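Local coordinates for protein Cas6b (Methanococcus maripaludis, PDB 4Z7K) that probably cleaves CRISPR repeat transcripts as a Cas6-family endoribonuclease and is captured here bound to an RNA strand that carries a deoxynucleotide, at residues D104-I112 with M155-E165; F192-L202 with R210-V218. All coordinates share one frame; numbering follows the deposited sequence.

Contact 1 (D104-I112 with M155-E165); sequences DHFGTTDKI and MSKSLGYTIEE. With nucleotides of chain C.
A Schellman motif closes helix 137-158, and the chain leaving it packs through Tyr-161 against Phe-106, where strand 98-109 is interrupted. Gly-160, with positive phi, is the C-prime residue, and Tyr-161 N returns to Ser-156 O. The Phe-106 ring points an edge at the face of Tyr-161 in a T-shaped pair, centroids 5.7 Å apart and planes at 90°. With CG opposite the backbone N (chi1 174°), Phe-106 reaches the helix end, where Met-155 CE meets its CE1 in the ring plane at 3.4 Å and Leu-159 CD2 comes against CZ. A flat, apolar residue suits this slot. Ser-156 OG lies at the same ring edge and donates to Tyr-161 O, 3.2 Å away and from above the carbonyl plane, tying the helix to the departing chain. The phenol of Tyr-161 spans the gap beyond: its OH accepts from Thr-108 N at 3.2 Å (N-H...O 155°), so the hydroxyl, carried past the ring, satisfies a backbone amide. Gly-107 suits its place because its backbone angles are ones that only glycine takes comfortably, and its CA lies beside this hydroxyl. Thr-108 turns its methyl CG2 onto CG2 of Ile-163, 3.5 Å away, while Asp-110 and Glu-165 bring like charges together at the exposed rim. The same segment, 155-165, also contacts the RNA: Ile-163 N donates to N1 of A17 of chain C at 3.1 Å, and extended Lys-157 hydrogen-bonds through NZ to O2' of A15 at 2.7 Å and to N1 of A21 at 2.9 Å, both of chain C. Around this junction, Phe-196 meets Phe-106 edge-to-face, Tyr-49 packs on Met-155 and Leu-159, and strand 98-109 forms an outer edge of its antiparallel sheet within the chain.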
loop_
_atom_site.group_PDB
_atom_site.type_symbol
_atom_site.label_atom_id
_atom_site.label_comp_id
_atom_site.label_asym_id
_atom_site.label_seq_id
_atom_site.Cartn_x
_atom_site.Cartn_y
_atom_site.Cartn_z
ATOM N N ASP B 104 14.442 -3.680 31.460
ATOM C CA ASP B 104 15.827 -3.896 31.012
ATOM C C ASP B 104 16.173 -2.951 29.824
ATOM O O ASP B 104 15.289 -2.277 29.271
ATOM C CB ASP B 104 16.099 -5.388 30.674
ATOM C CG ASP B 104 16.212 -6.302 31.953
ATOM O OD1 ASP B 104 15.960 -5.836 33.088
ATOM O OD2 ASP B 104 16.620 -7.483 31.828
ATOM N N HIS B 105 17.468 -2.863 29.486
ATOM C CA HIS B 105 18.036 -1.765 28.673
ATOM C C HIS B 105 17.386 -1.630 27.311
ATOM O O HIS B 105 17.082 -2.610 26.653
ATOM C CB HIS B 105 19.571 -1.976 28.489
ATOM C CG HIS B 105 20.314 -0.814 27.863
ATOM N ND1 HIS B 105 21.693 -0.771 27.789
ATOM C CD2 HIS B 105 19.881 0.341 27.299
ATOM C CE1 HIS B 105 22.074 0.353 27.205
ATOM N NE2 HIS B 105 20.993 1.046 26.896
ATOM N N PHE B 106 17.198 -0.387 26.894
ATOM C CA PHE B 106 16.743 -0.048 25.551
ATOM C C PHE B 106 17.565 1.127 25.021
ATOM O O PHE B 106 17.578 2.196 25.630
ATOM C CB PHE B 106 15.253 0.302 25.565
ATOM C CG PHE B 106 14.720 0.810 24.256
ATOM C CD1 PHE B 106 14.019 -0.025 23.414
ATOM C CD2 PHE B 106 14.886 2.125 23.883
ATOM C CE1 PHE B 106 13.500 0.437 22.219
ATOM C CE2 PHE B 106 14.382 2.588 22.687
ATOM C CZ PHE B 106 13.683 1.742 21.855
ATOM N N GLY B 107 18.244 0.956 23.894
ATOM C CA GLY B 107 19.101 2.027 23.420
ATOM C C GLY B 107 20.288 1.566 22.613
ATOM O O GLY B 107 20.551 0.370 22.535
ATOM N N THR B 108 20.997 2.505 21.995
ATOM C CA THR B 108 22.124 2.121 21.163
ATOM C C THR B 108 23.292 1.624 22.002
ATOM O O THR B 108 23.622 2.173 23.050
ATOM C CB THR B 108 22.598 3.270 20.281
ATOM O OG1 THR B 108 23.099 4.319 21.111
ATOM C CG2 THR B 108 21.457 3.802 19.477
ATOM N N THR B 109 23.902 0.560 21.509
ATOM C CA THR B 109 25.032 -0.080 22.146
ATOM C C THR B 109 26.230 -0.110 21.205
ATOM O O THR B 109 26.070 -0.198 19.985
ATOM C CB THR B 109 24.666 -1.501 22.568
ATOM O OG1 THR B 109 24.290 -2.257 21.404
ATOM C CG2 THR B 109 23.480 -1.460 23.524
ATOM N N ASP B 110 27.432 -0.052 21.766
ATOM C CA ASP B 110 28.640 -0.120 20.951
ATOM C C ASP B 110 29.005 -1.565 20.717
ATOM O O ASP B 110 29.930 -1.871 19.964
ATOM C CB ASP B 110 29.811 0.628 21.606
ATOM C CG ASP B 110 29.721 2.134 21.428
ATOM O OD1 ASP B 110 28.869 2.602 20.639
ATOM O OD2 ASP B 110 30.507 2.849 22.086
ATOM N N LYS B 111 28.214 -2.464 21.281
ATOM C CA LYS B 111 28.476 -3.870 21.069
ATOM C C LYS B 111 27.351 -4.430 20.238
ATOM O O LYS B 111 26.228 -3.922 20.284
ATOM C CB LYS B 111 28.526 -4.619 22.396
ATOM C CG LYS B 111 28.788 -6.083 22.222
ATOM C CD LYS B 111 29.045 -6.791 23.524
ATOM C CE LYS B 111 27.672 -7.171 24.102
ATOM N NZ LYS B 111 27.257 -8.566 23.754
ATOM N N ILE B 112 27.647 -5.468 19.467
ATOM C CA ILE B 112 26.701 -5.883 18.454
ATOM C C ILE B 112 25.953 -7.137 18.889
ATOM O O ILE B 112 26.556 -8.128 19.329
ATOM C CB ILE B 112 27.405 -6.052 17.107
ATOM C CG1 ILE B 112 27.838 -4.658 16.646
ATOM C CG2 ILE B 112 26.486 -6.692 16.098
ATOM C CD1 ILE B 112 27.873 -4.452 15.172
ATOM N N MET B 155 10.039 3.115 15.721
ATOM C CA MET B 155 9.758 2.651 17.076
ATOM C C MET B 155 10.395 3.483 18.197
ATOM O O MET B 155 9.736 3.788 19.183
ATOM C CB MET B 155 10.229 1.211 17.259
ATOM C CG MET B 155 9.937 0.672 18.660
ATOM S SD MET B 155 10.564 -0.992 18.993
ATOM C CE MET B 155 12.283 -0.590 19.271
ATOM N N SER B 156 11.672 3.827 18.073
ATOM C CA SER B 156 12.391 4.456 19.191
ATOM C C SER B 156 11.925 5.910 19.441
ATOM O O SER B 156 12.144 6.515 20.504
ATOM C CB SER B 156 13.899 4.400 18.948
ATOM O OG SER B 156 14.608 4.609 20.161
ATOM N N LYS B 157 11.287 6.464 18.428
ATOM C CA LYS B 157 10.782 7.812 18.477
ATOM C C LYS B 157 9.534 7.865 19.351
ATOM O O LYS B 157 9.535 8.517 20.396
ATOM C CB LYS B 157 10.486 8.249 17.041
ATOM C CG LYS B 157 9.596 9.445 16.809
ATOM C CD LYS B 157 9.422 9.597 15.303
ATOM C CE LYS B 157 8.488 10.714 14.924
ATOM N NZ LYS B 157 8.335 10.721 13.448
ATOM N N SER B 158 8.515 7.092 18.984
ATOM C CA SER B 158 7.255 7.033 19.729
ATOM C C SER B 158 7.408 6.606 21.201
ATOM O O SER B 158 6.489 6.779 21.994
ATOM C CB SER B 158 6.282 6.092 19.004
ATOM O OG SER B 158 5.092 5.879 19.746
ATOM N N LEU B 159 8.575 6.083 21.562
ATOM C CA LEU B 159 8.899 5.710 22.940
ATOM C C LEU B 159 9.861 6.705 23.565
ATOM O O LEU B 159 10.492 6.429 24.597
ATOM C CB LEU B 159 9.528 4.320 22.979
ATOM C CG LEU B 159 8.701 3.036 23.007
ATOM C CD1 LEU B 159 7.514 3.094 22.066
ATOM C CD2 LEU B 159 9.622 1.898 22.605
ATOM N N GLY B 160 9.987 7.850 22.906
ATOM C CA GLY B 160 10.791 8.947 23.401
ATOM C C GLY B 160 12.258 8.644 23.606
ATOM O O GLY B 160 12.825 9.006 24.633
ATOM N N TYR B 161 12.884 7.983 22.639
ATOM C CA TYR B 161 14.338 7.835 22.664
ATOM C C TYR B 161 14.844 8.337 21.341
ATOM O O TYR B 161 14.473 7.823 20.284
ATOM C CB TYR B 161 14.769 6.380 22.877
ATOM C CG TYR B 161 16.275 6.119 22.990
ATOM C CD1 TYR B 161 16.939 6.200 24.212
ATOM C CD2 TYR B 161 17.021 5.775 21.871
ATOM C CE1 TYR B 161 18.303 5.934 24.314
ATOM C CE2 TYR B 161 18.379 5.520 21.961
ATOM C CZ TYR B 161 19.019 5.598 23.180
ATOM O OH TYR B 161 20.377 5.334 23.246
ATOM N N THR B 162 15.675 9.366 21.388
ATOM C CA THR B 162 16.239 9.862 20.158
ATOM C C THR B 162 17.662 9.317 20.105
ATOM O O THR B 162 18.386 9.290 21.113
ATOM C CB THR B 162 16.160 11.397 20.077
ATOM O OG1 THR B 162 16.519 11.962 21.343
ATOM C CG2 THR B 162 14.712 11.843 19.703
ATOM N N ILE B 163 18.019 8.824 18.928
ATOM C CA ILE B 163 19.290 8.158 18.723
ATOM C C ILE B 163 20.373 9.109 18.242
ATOM O O ILE B 163 20.216 9.727 17.186
ATOM C CB ILE B 163 19.136 7.031 17.685
ATOM C CG1 ILE B 163 18.121 5.992 18.170
ATOM C CG2 ILE B 163 20.482 6.392 17.386
ATOM C CD1 ILE B 163 18.028 4.774 17.280
ATOM N N GLU B 164 21.474 9.224 18.980
ATOM C CA GLU B 164 22.580 10.061 18.507
ATOM C C GLU B 164 23.873 9.281 18.293
ATOM O O GLU B 164 24.963 9.784 18.577
ATOM C CB GLU B 164 22.839 11.256 19.432
ATOM C CG GLU B 164 22.555 11.102 20.910
ATOM C CD GLU B 164 22.581 12.465 21.587
ATOM O OE1 GLU B 164 22.691 13.477 20.849
ATOM O OE2 GLU B 164 22.483 12.530 22.834
ATOM N N GLU B 165 23.745 8.061 17.779
ATOM C CA GLU B 165 24.892 7.353 17.221
ATOM C C GLU B 165 24.420 6.549 15.998
ATOM O O GLU B 165 23.231 6.442 15.720
ATOM C CB GLU B 165 25.560 6.440 18.282
ATOM C CG GLU B 165 25.690 7.081 19.692
ATOM C CD GLU B 165 26.862 6.567 20.537
ATOM O OE1 GLU B 165 27.741 5.849 20.006
ATOM O OE2 GLU B 165 26.919 6.917 21.741
ATOM P P A C 17 11.498 14.040 10.098
ATOM O OP1 A C 17 11.432 14.757 8.800
ATOM O OP2 A C 17 10.277 13.310 10.553
ATOM O "O5'" A C 17 12.739 13.032 10.070
ATOM C "C5'" A C 17 13.996 13.427 9.527
ATOM C "C4'" A C 17 15.155 12.989 10.395
ATOM O "O4'" A C 17 14.664 12.574 11.686
ATOM C "C3'" A C 17 15.988 11.809 9.892
ATOM O "O3'" A C 17 17.078 12.251 9.070
ATOM C "C2'" A C 17 16.480 11.109 11.178
ATOM O "O2'" A C 17 17.812 11.491 11.489
ATOM C "C1'" A C 17 15.564 11.668 12.266
ATOM N N9 A C 17 14.867 10.688 13.124
ATOM C C8 A C 17 13.583 10.188 13.076
ATOM N N7 A C 17 13.310 9.373 14.076
ATOM C C5 A C 17 14.476 9.368 14.837
ATOM C C6 A C 17 14.851 8.719 16.025
ATOM N N6 A C 17 14.024 7.900 16.683
ATOM N N1 A C 17 16.102 8.924 16.519
ATOM C C2 A C 17 16.923 9.733 15.864
ATOM N N3 A C 17 16.679 10.399 14.741
ATOM C C4 A C 17 15.436 10.172 14.270
ATOM P P A C 21 6.636 1.774 7.193
ATOM O OP1 A C 21 6.122 0.537 6.543
ATOM O OP2 A C 21 6.525 3.044 6.434
ATOM O "O5'" A C 21 5.925 1.881 8.615
ATOM C "C5'" A C 21 6.126 0.876 9.605
ATOM C "C4'" A C 21 5.682 1.331 10.977
ATOM O "O4'" A C 21 6.279 2.627 11.253
ATOM C "C3'" A C 21 4.172 1.502 11.159
ATOM O "O3'" A C 21 3.783 1.116 12.485
ATOM C "C2'" A C 21 3.974 3.002 10.957
ATOM O "O2'" A C 21 2.843 3.554 11.598
ATOM C "C1'" A C 21 5.267 3.575 11.523
ATOM N N9 A C 21 5.645 4.840 10.900
ATOM C C8 A C 21 5.521 5.191 9.577
ATOM N N7 A C 21 5.930 6.409 9.326
ATOM C C5 A C 21 6.354 6.875 10.568
ATOM C C6 A C 21 6.904 8.094 10.985
ATOM N N6 A C 21 7.129 9.098 10.140
ATOM N N1 A C 21 7.217 8.250 12.295
ATOM C C2 A C 21 6.991 7.229 13.130
ATOM N N3 A C 21 6.475 6.031 12.861
ATOM C C4 A C 21 6.181 5.920 11.549
ATOM P P A C 15 2.343 14.967 9.282
ATOM O OP1 A C 15 2.839 16.041 8.383
ATOM O OP2 A C 15 1.718 13.742 8.701
ATOM O "O5'" A C 15 3.557 14.530 10.215
ATOM C "C5'" A C 15 3.639 15.021 11.547
ATOM C "C4'" A C 15 4.337 14.053 12.460
ATOM O "O4'" A C 15 3.826 12.706 12.243
ATOM C "C3'" A C 15 5.845 13.967 12.263
ATOM O "O3'" A C 15 6.443 13.694 13.522
ATOM C "C2'" A C 15 5.992 12.736 11.370
ATOM O "O2'" A C 15 7.259 12.113 11.407
ATOM C "C1'" A C 15 4.910 11.838 11.946
ATOM N N9 A C 15 4.457 10.758 11.060
ATOM C C8 A C 15 4.253 10.773 9.697
ATOM N N7 A C 15 3.827 9.626 9.215
ATOM C C5 A C 15 3.744 8.803 10.332
ATOM C C6 A C 15 3.346 7.464 10.497
ATOM N N6 A C 15 2.948 6.669 9.498
ATOM N N1 A C 15 3.389 6.958 11.750
ATOM C C2 A C 15 3.783 7.746 12.764
ATOM N N3 A C 15 4.180 9.011 12.741
ATOM C C4 A C 15 4.125 9.487 11.479
#

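Contact 2 (F192-L202 with R210-V218). With nucleotides of chain C.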
loop_
_atom_site.group_PDB
_atom_site.type_symbol
_atom_site.label_atom_id
_atom_site.label_comp_id
_atom_site.label_asym_id
_atom_site.label_seq_id
_atom_site.Cartn_x
_atom_site.Cartn_y
_atom_site.Cartn_z
ATOM N N PHE B 192 19.092 -11.264 12.310
ATOM C CA PHE B 192 19.790 -10.025 11.965
ATOM C C PHE B 192 20.665 -9.544 13.127
ATOM O O PHE B 192 20.417 -9.900 14.274
ATOM C CB PHE B 192 18.803 -8.949 11.527
ATOM C CG PHE B 192 17.929 -8.420 12.627
ATOM C CD1 PHE B 192 18.377 -7.414 13.471
ATOM C CD2 PHE B 192 16.642 -8.881 12.786
ATOM C CE1 PHE B 192 17.569 -6.906 14.467
ATOM C CE2 PHE B 192 15.826 -8.370 13.786
ATOM C CZ PHE B 192 16.293 -7.387 14.624
ATOM N N TYR B 193 21.681 -8.736 12.827
ATOM C CA TYR B 193 22.646 -8.261 13.832
ATOM C C TYR B 193 22.570 -6.747 13.894
ATOM O O TYR B 193 22.374 -6.115 12.865
ATOM C CB TYR B 193 24.084 -8.682 13.501
ATOM C CG TYR B 193 24.380 -10.169 13.460
ATOM C CD1 TYR B 193 25.007 -10.808 14.525
ATOM C CD2 TYR B 193 24.061 -10.926 12.337
ATOM C CE1 TYR B 193 25.295 -12.165 14.471
ATOM C CE2 TYR B 193 24.331 -12.276 12.275
ATOM C CZ TYR B 193 24.946 -12.898 13.340
ATOM O OH TYR B 193 25.207 -14.254 13.257
ATOM N N ILE B 194 22.712 -6.147 15.073
ATOM C CA ILE B 194 22.639 -4.686 15.135
ATOM C C ILE B 194 23.281 -4.112 16.398
ATOM O O ILE B 194 23.377 -4.794 17.423
ATOM C CB ILE B 194 21.149 -4.212 15.025
ATOM C CG1 ILE B 194 21.047 -2.725 14.721
ATOM C CG2 ILE B 194 20.349 -4.565 16.262
ATOM C CD1 ILE B 194 19.716 -2.361 14.160
ATOM N N ASN B 195 23.747 -2.865 16.303
ATOM C CA ASN B 195 24.311 -2.155 17.442
ATOM C C ASN B 195 23.202 -1.441 18.176
ATOM O O ASN B 195 23.372 -0.311 18.626
ATOM C CB ASN B 195 25.396 -1.157 17.023
ATOM C CG ASN B 195 24.867 -0.035 16.151
ATOM O OD1 ASN B 195 24.004 -0.244 15.311
ATOM N ND2 ASN B 195 25.393 1.167 16.351
ATOM N N PHE B 196 22.030 -2.059 18.203
ATOM C CA PHE B 196 20.942 -1.542 19.012
ATOM C C PHE B 196 20.389 -2.584 19.965
ATOM O O PHE B 196 20.461 -3.783 19.694
ATOM C CB PHE B 196 19.825 -1.015 18.140
ATOM C CG PHE B 196 18.901 -0.101 18.870
ATOM C CD1 PHE B 196 19.294 1.187 19.174
ATOM C CD2 PHE B 196 17.650 -0.517 19.250
ATOM C CE1 PHE B 196 18.458 2.031 19.837
ATOM C CE2 PHE B 196 16.812 0.336 19.912
ATOM C CZ PHE B 196 17.214 1.603 20.209
ATOM N N ASP B 197 19.820 -2.129 21.077
ATOM C CA ASP B 197 19.349 -3.054 22.097
ATOM C C ASP B 197 17.833 -3.123 22.178
ATOM O O ASP B 197 17.181 -2.137 22.463
ATOM C CB ASP B 197 19.919 -2.669 23.449
ATOM C CG ASP B 197 19.940 -3.821 24.409
ATOM O OD1 ASP B 197 18.913 -4.530 24.540
ATOM O OD2 ASP B 197 21.008 -4.032 25.018
ATOM N N ILE B 198 17.284 -4.306 21.947
ATOM C CA ILE B 198 15.847 -4.525 22.000
ATOM C C ILE B 198 15.487 -5.515 23.099
ATOM O O ILE B 198 16.009 -6.639 23.116
ATOM C CB ILE B 198 15.286 -5.079 20.667
ATOM C CG1 ILE B 198 15.937 -4.402 19.463
ATOM C CG2 ILE B 198 13.773 -4.948 20.621
ATOM C CD1 ILE B 198 15.427 -4.925 18.125
ATOM N N PRO B 199 14.635 -5.092 24.046
ATOM C CA PRO B 199 14.024 -6.001 25.028
ATOM C C PRO B 199 13.136 -7.061 24.353
ATOM O O PRO B 199 12.534 -6.776 23.312
ATOM C CB PRO B 199 13.183 -5.061 25.896
ATOM C CG PRO B 199 13.878 -3.767 25.811
ATOM C CD PRO B 199 14.422 -3.680 24.404
ATOM N N GLN B 200 13.057 -8.258 24.929
ATOM C CA GLN B 200 12.415 -9.381 24.250
ATOM C C GLN B 200 10.946 -9.231 23.881
ATOM O O GLN B 200 10.165 -8.603 24.584
ATOM C CB GLN B 200 12.579 -10.641 25.076
ATOM C CG GLN B 200 13.973 -11.215 24.966
ATOM C CD GLN B 200 14.188 -12.357 25.917
ATOM O OE1 GLN B 200 13.273 -13.161 26.165
ATOM N NE2 GLN B 200 15.401 -12.446 26.465
ATOM N N TYR B 201 10.595 -9.864 22.769
ATOM C CA TYR B 201 9.225 -9.987 22.280
ATOM C C TYR B 201 8.637 -8.686 21.778
ATOM O O TYR B 201 7.472 -8.644 21.400
ATOM C CB TYR B 201 8.330 -10.573 23.366
ATOM C CG TYR B 201 8.730 -11.969 23.734
ATOM C CD1 TYR B 201 8.309 -13.049 22.980
ATOM C CD2 TYR B 201 9.581 -12.209 24.803
ATOM C CE1 TYR B 201 8.687 -14.339 23.309
ATOM C CE2 TYR B 201 9.974 -13.494 25.133
ATOM C CZ TYR B 201 9.519 -14.551 24.384
ATOM O OH TYR B 201 9.900 -15.830 24.707
ATOM N N LEU B 202 9.442 -7.632 21.740
ATOM C CA LEU B 202 9.005 -6.399 21.086
ATOM C C LEU B 202 8.845 -6.664 19.590
ATOM O O LEU B 202 9.542 -7.514 19.029
ATOM C CB LEU B 202 9.996 -5.250 21.342
ATOM C CG LEU B 202 9.974 -4.621 22.743
ATOM C CD1 LEU B 202 11.211 -3.788 23.016
ATOM C CD2 LEU B 202 8.734 -3.782 22.900
ATOM N N ARG B 210 -0.576 -7.006 15.886
ATOM C CA ARG B 210 -1.160 -8.331 15.679
ATOM C C ARG B 210 -0.136 -9.414 15.898
ATOM O O ARG B 210 -0.450 -10.601 15.773
ATOM C CB ARG B 210 -1.710 -8.503 14.267
ATOM C CG ARG B 210 -2.478 -7.356 13.713
ATOM C CD ARG B 210 -3.193 -7.829 12.477
ATOM N NE ARG B 210 -4.046 -6.786 11.933
ATOM C CZ ARG B 210 -5.336 -6.675 12.217
ATOM N NH1 ARG B 210 -5.914 -7.547 13.037
ATOM N NH2 ARG B 210 -6.055 -5.698 11.677
ATOM N N GLY B 211 1.086 -9.007 16.231
ATOM C CA GLY B 211 2.119 -9.963 16.553
ATOM C C GLY B 211 3.213 -10.133 15.518
ATOM O O GLY B 211 4.096 -10.978 15.694
ATOM N N PHE B 212 3.145 -9.374 14.429
ATOM C CA PHE B 212 4.140 -9.487 13.375
ATOM C C PHE B 212 5.450 -8.837 13.803
ATOM O O PHE B 212 5.456 -7.913 14.623
ATOM C CB PHE B 212 3.647 -8.839 12.083
ATOM C CG PHE B 212 2.535 -9.585 11.408
ATOM C CD1 PHE B 212 1.221 -9.280 11.666
ATOM C CD2 PHE B 212 2.806 -10.575 10.496
ATOM C CE1 PHE B 212 0.195 -9.958 11.034
ATOM C CE2 PHE B 212 1.789 -11.247 9.868
ATOM C CZ PHE B 212 0.480 -10.938 10.139
ATOM N N GLY B 213 6.556 -9.360 13.275
ATOM C CA GLY B 213 7.875 -8.795 13.510
ATOM C C GLY B 213 8.404 -8.942 14.929
ATOM O O GLY B 213 9.154 -8.096 15.418
ATOM N N THR B 214 8.027 -10.020 15.598
ATOM C CA THR B 214 8.402 -10.206 16.995
ATOM C C THR B 214 9.896 -10.549 17.132
ATOM O O THR B 214 10.383 -11.421 16.424
ATOM C CB THR B 214 7.544 -11.306 17.615
ATOM O OG1 THR B 214 6.182 -11.136 17.200
ATOM C CG2 THR B 214 7.643 -11.262 19.125
ATOM N N VAL B 215 10.658 -9.832 17.951
ATOM C CA VAL B 215 12.086 -10.172 18.058
ATOM C C VAL B 215 12.557 -10.661 19.437
ATOM O O VAL B 215 12.012 -10.270 20.463
ATOM C CB VAL B 215 12.965 -8.986 17.644
ATOM C CG1 VAL B 215 12.404 -8.354 16.386
ATOM C CG2 VAL B 215 13.035 -7.964 18.732
ATOM N N VAL B 216 13.549 -11.550 19.453
ATOM C CA VAL B 216 14.163 -12.016 20.707
ATOM C C VAL B 216 15.691 -12.133 20.547
ATOM O O VAL B 216 16.154 -12.447 19.454
ATOM C CB VAL B 216 13.590 -13.348 21.153
ATOM C CG1 VAL B 216 13.912 -14.421 20.133
ATOM C CG2 VAL B 216 14.152 -13.712 22.509
ATOM N N LYS B 217 16.473 -11.827 21.592
ATOM C CA LYS B 217 17.950 -11.884 21.504
ATOM C C LYS B 217 18.480 -13.326 21.497
ATOM O O LYS B 217 17.781 -14.245 21.944
ATOM C CB LYS B 217 18.623 -11.119 22.652
ATOM C CG LYS B 217 18.090 -9.717 22.858
ATOM C CD LYS B 217 18.810 -8.966 23.969
ATOM C CE LYS B 217 20.314 -9.141 23.858
ATOM N NZ LYS B 217 21.008 -8.535 25.030
ATOM N N VAL B 218 19.688 -13.530 20.946
ATOM C CA VAL B 218 20.354 -14.838 20.997
ATOM C C VAL B 218 21.835 -14.714 21.356
ATOM O O VAL B 218 22.523 -15.722 21.579
ATOM C CB VAL B 218 20.256 -15.582 19.674
ATOM C CG1 VAL B 218 18.807 -15.739 19.255
ATOM C CG2 VAL B 218 21.013 -14.838 18.631
ATOM P P DC C 23 -2.883 -0.839 14.510
ATOM O OP1 DC C 23 -3.391 -1.255 15.829
ATOM O OP2 DC C 23 -2.063 -1.799 13.719
ATOM O "O5'" DC C 23 -4.099 -0.365 13.599
ATOM C "C5'" DC C 23 -5.340 -0.158 14.167
ATOM C "C4'" DC C 23 -6.388 -0.501 13.161
ATOM O "O4'" DC C 23 -6.053 0.161 11.940
ATOM C "C3'" DC C 23 -6.455 -1.979 12.825
ATOM O "O3'" DC C 23 -7.368 -2.629 13.738
ATOM C "C2'" DC C 23 -6.957 -1.972 11.383
ATOM C "C1'" DC C 23 -6.406 -0.644 10.842
ATOM N N1 DC C 23 -5.221 -0.792 10.003
ATOM C C2 DC C 23 -5.359 -1.231 8.689
ATOM O O2 DC C 23 -6.488 -1.487 8.249
ATOM N N3 DC C 23 -4.253 -1.358 7.927
ATOM C C4 DC C 23 -3.052 -1.075 8.422
ATOM N N4 DC C 23 -1.997 -1.221 7.612
ATOM C C5 DC C 23 -2.883 -0.628 9.766
ATOM C C6 DC C 23 -3.988 -0.503 10.518
#
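Leu-202 and Val-215 join their backbones where a type II beta turn, Pro-199 to Leu-202, lies antiparallel to the C-terminal strand 215-217. The chain between them, with Gly-211 and Gly-213, probably corresponds to the glycine-rich loop found near the C terminus of Cas6 proteins. Two backbone hydrogen bonds make the junction. Tyr-201 N donates to Val-215 O at 2.7 Å, and Val-215 N donates to Leu-202 O at 2.8 Å. The second is the straighter, with an N-H...O angle of 165°; Thr-214 CA adds a CA-H...O contact to the same Leu-202 oxygen.

Apolar contacts centre on Val-215, whose branched side chain serves two neighbours. Its CG2 meets CG2 of Ile-198 at 3.6 Å, the two side chains crossing at about a right angle, while CG1 approaches the edge of the Phe-192 ring at CE2. Phe-117 of strand 112-117 packs on Val-215 as well. Toward solvent, with CG1 between backbone N and carbonyl carbon (chi1 64°), Val-216 has CG2 opposite the N, which lays that methyl 3.5 Å from Gln-200 CG; the glutamine offers its methylene to the valine, a fitting compromise for an exposed residue.

Polar and charged groups make the remaining contacts. Lys-217 runs CG and CD past Ile-198 O, and its NZ stays 4.5 Å from Asp-197 OD2, too far for a salt bridge, though the opposite charges probably still attract. Thr-214 spends its methyl on Tyr-201 O, whereas OG1 bonds to Thr-119 and Lys-55. At the far end Arg-210, which pairs with an RNA phosphate, brings NH2 to 3.8 Å from C2' of DC23 of chain C.

Both contacts are partly buried, yet contact 2 lies nearer the middle of the chain, its centre about 9 Å from the chain's centre against about 17 Å for contact 1. They abut through the chain following strand 186-194: Gly-107 O lies 3.0 Å from Asp-197 N and Thr-109 N 3.1 Å from Asn-195 O, both probable hydrogen bonds. Phe-196, from segment 192-202, packs against Gly-107 and Thr-108 of contact 1. Their chemistry differs accordingly. Contact 1 fastens a strand to a helix end mainly by side chains, aromatic rings and a phenol, whereas contact 2 relies on backbone pairing together with aliphatic contacts. Each reaches the nucleic acid: contact 1 at adenines and a ribose hydroxyl, contact 2 through a single arginine.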